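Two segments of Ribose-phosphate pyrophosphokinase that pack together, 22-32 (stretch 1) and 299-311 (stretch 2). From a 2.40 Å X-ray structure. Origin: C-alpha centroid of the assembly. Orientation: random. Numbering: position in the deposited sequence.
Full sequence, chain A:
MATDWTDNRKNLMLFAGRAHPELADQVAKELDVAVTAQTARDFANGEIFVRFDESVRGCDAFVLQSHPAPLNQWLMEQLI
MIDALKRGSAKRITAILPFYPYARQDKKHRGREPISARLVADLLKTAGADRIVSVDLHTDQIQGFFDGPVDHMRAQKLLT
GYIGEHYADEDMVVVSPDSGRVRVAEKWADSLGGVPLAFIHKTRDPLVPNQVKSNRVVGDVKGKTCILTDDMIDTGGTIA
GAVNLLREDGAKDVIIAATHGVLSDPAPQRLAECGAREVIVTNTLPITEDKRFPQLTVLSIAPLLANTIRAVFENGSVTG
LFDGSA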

# COMPACT_ATOMS: atom_id res chain seq x y z
N GLU A 22 45.40 -9.04 35.78
CA GLU A 22 46.41 -8.65 36.78
C GLU A 22 47.10 -9.84 37.41
O GLU A 22 48.31 -9.82 37.62
CB GLU A 22 45.80 -7.74 37.88
CG GLU A 22 45.50 -6.26 37.38
CD GLU A 22 44.61 -5.44 38.33
OE1 GLU A 22 44.44 -5.84 39.51
OE2 GLU A 22 44.07 -4.39 37.89
N LEU A 23 46.34 -10.89 37.72
CA LEU A 23 46.94 -12.06 38.34
C LEU A 23 47.90 -12.71 37.36
O LEU A 23 49.00 -13.11 37.75
CB LEU A 23 45.91 -13.08 38.78
CG LEU A 23 46.43 -14.33 39.49
CD1 LEU A 23 47.23 -14.00 40.75
CD2 LEU A 23 45.24 -15.19 39.86
N ALA A 24 47.46 -12.84 36.11
CA ALA A 24 48.30 -13.47 35.07
C ALA A 24 49.62 -12.74 34.88
O ALA A 24 50.67 -13.35 34.77
CB ALA A 24 47.53 -13.56 33.74
N ASP A 25 49.54 -11.43 34.85
CA ASP A 25 50.71 -10.58 34.74
C ASP A 25 51.62 -10.71 35.95
O ASP A 25 52.82 -10.79 35.76
CB ASP A 25 50.24 -9.15 34.52
CG ASP A 25 51.31 -8.13 34.75
OD1 ASP A 25 52.11 -7.87 33.81
OD2 ASP A 25 51.33 -7.57 35.90
N GLN A 26 51.07 -10.75 37.17
CA GLN A 26 51.88 -10.93 38.38
C GLN A 26 52.59 -12.29 38.41
O GLN A 26 53.75 -12.36 38.76
CB GLN A 26 51.06 -10.83 39.66
CG GLN A 26 50.64 -9.42 40.06
CD GLN A 26 49.56 -9.40 41.15
OE1 GLN A 26 49.30 -10.38 41.85
NE2 GLN A 26 48.92 -8.26 41.27
N VAL A 27 51.91 -13.35 37.97
CA VAL A 27 52.50 -14.67 37.95
C VAL A 27 53.62 -14.76 36.91
O VAL A 27 54.66 -15.31 37.18
CB VAL A 27 51.45 -15.73 37.65
CG1 VAL A 27 52.12 -17.06 37.32
CG2 VAL A 27 50.53 -15.94 38.83
N ALA A 28 53.35 -14.23 35.72
CA ALA A 28 54.32 -14.15 34.65
C ALA A 28 55.59 -13.43 35.06
O ALA A 28 56.68 -13.88 34.75
CB ALA A 28 53.71 -13.45 33.43
N LYS A 29 55.45 -12.30 35.75
CA LYS A 29 56.60 -11.57 36.27
C LYS A 29 57.41 -12.35 37.24
O LYS A 29 58.61 -12.33 37.15
CB LYS A 29 56.19 -10.27 36.91
CG LYS A 29 56.21 -9.12 35.93
CD LYS A 29 54.99 -8.20 36.09
CE LYS A 29 55.34 -6.83 35.52
NZ LYS A 29 54.34 -5.72 35.57
N GLU A 30 56.78 -13.06 38.16
CA GLU A 30 57.51 -13.90 39.16
C GLU A 30 58.31 -15.02 38.51
O GLU A 30 59.39 -15.35 38.99
CB GLU A 30 56.55 -14.52 40.18
CG GLU A 30 55.78 -13.47 40.99
CD GLU A 30 56.65 -12.80 42.06
OE1 GLU A 30 57.90 -12.95 41.99
OE2 GLU A 30 56.07 -12.14 42.98
N LEU A 31 57.76 -15.59 37.44
CA LEU A 31 58.41 -16.68 36.71
C LEU A 31 59.39 -16.20 35.67
O LEU A 31 60.18 -17.01 35.21
CB LEU A 31 57.38 -17.51 35.96
CG LEU A 31 56.47 -18.38 36.80
CD1 LEU A 31 55.34 -18.87 35.93
CD2 LEU A 31 57.23 -19.55 37.39
N ASP A 32 59.31 -14.92 35.29
CA ASP A 32 60.11 -14.35 34.20
C ASP A 32 59.82 -14.99 32.86
O ASP A 32 60.71 -15.29 32.07
CB ASP A 32 61.63 -14.42 34.51
CG ASP A 32 62.48 -13.59 33.54
OD1 ASP A 32 62.11 -12.40 33.29
OD2 ASP A 32 63.51 -14.11 33.03
N LEU A 299 45.90 -9.34 49.58
CA LEU A 299 47.27 -9.89 49.52
C LEU A 299 47.39 -10.68 48.25
O LEU A 299 46.40 -11.24 47.78
CB LEU A 299 47.56 -10.77 50.71
CG LEU A 299 47.29 -10.13 52.07
CD1 LEU A 299 47.43 -11.20 53.14
CD2 LEU A 299 48.24 -8.95 52.38
N SER A 300 48.57 -10.70 47.66
CA SER A 300 48.75 -11.38 46.41
C SER A 300 48.95 -12.88 46.60
O SER A 300 49.76 -13.27 47.41
CB SER A 300 49.96 -10.83 45.64
OG SER A 300 49.94 -11.36 44.30
N ILE A 301 48.25 -13.68 45.82
CA ILE A 301 48.49 -15.11 45.74
C ILE A 301 49.56 -15.48 44.68
O ILE A 301 49.89 -16.64 44.54
CB ILE A 301 47.15 -15.85 45.45
CG1 ILE A 301 47.18 -17.24 46.06
CG2 ILE A 301 46.78 -15.91 43.97
CD1 ILE A 301 46.81 -17.22 47.52
N ALA A 302 50.08 -14.51 43.95
CA ALA A 302 50.97 -14.78 42.85
C ALA A 302 52.23 -15.52 43.24
O ALA A 302 52.63 -16.44 42.51
CB ALA A 302 51.30 -13.52 42.09
N PRO A 303 52.91 -15.10 44.32
CA PRO A 303 54.17 -15.80 44.64
C PRO A 303 53.96 -17.30 44.94
O PRO A 303 54.76 -18.13 44.53
CB PRO A 303 54.67 -15.08 45.87
CG PRO A 303 54.06 -13.70 45.78
CD PRO A 303 52.70 -13.94 45.21
N LEU A 304 52.84 -17.62 45.60
CA LEU A 304 52.45 -18.99 45.88
C LEU A 304 52.17 -19.79 44.57
O LEU A 304 52.63 -20.92 44.42
CB LEU A 304 51.23 -19.01 46.80
CG LEU A 304 50.70 -20.36 47.29
CD1 LEU A 304 51.74 -21.10 48.15
CD2 LEU A 304 49.39 -20.14 48.08
N LEU A 305 51.40 -19.19 43.66
CA LEU A 305 51.18 -19.80 42.38
C LEU A 305 52.47 -19.98 41.59
O LEU A 305 52.65 -21.03 40.99
CB LEU A 305 50.16 -19.01 41.56
CG LEU A 305 48.71 -19.18 41.99
CD1 LEU A 305 47.82 -18.45 41.02
CD2 LEU A 305 48.27 -20.63 42.08
N ALA A 306 53.36 -19.00 41.59
CA ALA A 306 54.62 -19.12 40.84
C ALA A 306 55.50 -20.23 41.40
O ALA A 306 56.07 -20.98 40.63
CB ALA A 306 55.38 -17.80 40.82
N ASN A 307 55.58 -20.36 42.72
CA ASN A 307 56.33 -21.45 43.34
C ASN A 307 55.77 -22.82 43.01
O ASN A 307 56.54 -23.76 42.78
CB ASN A 307 56.39 -21.34 44.84
CG ASN A 307 57.53 -20.51 45.33
OD1 ASN A 307 58.66 -20.97 45.38
ND2 ASN A 307 57.25 -19.29 45.72
N THR A 308 54.45 -22.95 42.99
CA THR A 308 53.83 -24.21 42.62
C THR A 308 54.09 -24.59 41.17
O THR A 308 54.39 -25.74 40.89
CB THR A 308 52.31 -24.18 42.85
OG1 THR A 308 52.04 -23.80 44.19
CG2 THR A 308 51.71 -25.55 42.66
N ILE A 309 53.98 -23.64 40.25
CA ILE A 309 54.29 -23.88 38.83
C ILE A 309 55.74 -24.31 38.66
O ILE A 309 56.02 -25.25 37.92
CB ILE A 309 54.01 -22.64 37.95
CG1 ILE A 309 52.51 -22.36 37.94
CG2 ILE A 309 54.52 -22.78 36.52
CD1 ILE A 309 52.13 -21.08 37.22
N ARG A 310 56.64 -23.65 39.36
CA ARG A 310 58.05 -23.95 39.25
C ARG A 310 58.33 -25.38 39.72
O ARG A 310 59.06 -26.12 39.06
CB ARG A 310 58.86 -22.95 40.06
CG ARG A 310 60.31 -22.77 39.68
CD ARG A 310 60.96 -21.36 39.96
NE ARG A 310 60.88 -20.67 41.29
CZ ARG A 310 60.31 -19.49 41.60
NH1 ARG A 310 59.65 -18.76 40.70
NH2 ARG A 310 60.38 -19.04 42.84
N ALA A 311 57.74 -25.78 40.83
CA ALA A 311 57.95 -27.11 41.38
C ALA A 311 57.35 -28.22 40.50
O ALA A 311 57.94 -29.28 40.33
CB ALA A 311 57.36 -27.20 42.77

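Helix 22-31 and helix 302-311, far apart in sequence, pack at a crossing angle of -54°, with 8.7 Å between their axes at closest approach. The centre of the contact is built on two alanines, Ala302 and Ala306, one turn apart and both with CA-to-CB pointing toward stretch 1. The backbones come close at Ala302, whose side chain is a single methyl: Val27 CA lies 5.1 Å from Ala302 CA. Val27, in the t rotamer, spreads its two methyls over the opposing helix; CG2 sits 4.1 Å from both Ala302 CB and Leu305 CB, while CG1 reaches Ile309 CD1 at 4.0 Å. Leu23 and Leu31, one turn before and after Val27, have CA-to-CB bonds sideways to stretch 2, but their ends come nearer to it. Leu23 CD1 meets Ile301 CG2 at 3.8 Å, and its CD2 lies 4.3 Å from Leu305 CD1. Leu31 CD1 packs 4.0 Å from Ile309 CG2, and Leu31 CG is 4.2 Å from Ala306 CB. The apolar row thus follows the i, i+4 spacing of one helical face.

Gln26 and Glu30 run alongside this row and contribute aliphatic carbon before their polar ends: Gln26 CB touches Ala302 CB at 3.6 Å, and Glu30 CB touches Ala306 CB at 3.5 Å. Farther out, Glu30 OE2 approaches Pro303 CG at 3.8 Å, a van der Waals contact, and Arg310 NH1 lies 4.2 Å from Leu31 CD2. The polar edge carries one hydrogen bond between the stretches, from Ser300 OG to Gln26 OE1 at 2.7 Å. The same hydroxyl oxygen accepts from Ala302 N at 3.2 Å, with an N-H...O angle of 162°, capping the start of helix 302-311. Ser300 therefore ties the first turn of one helix to the side chain of the other.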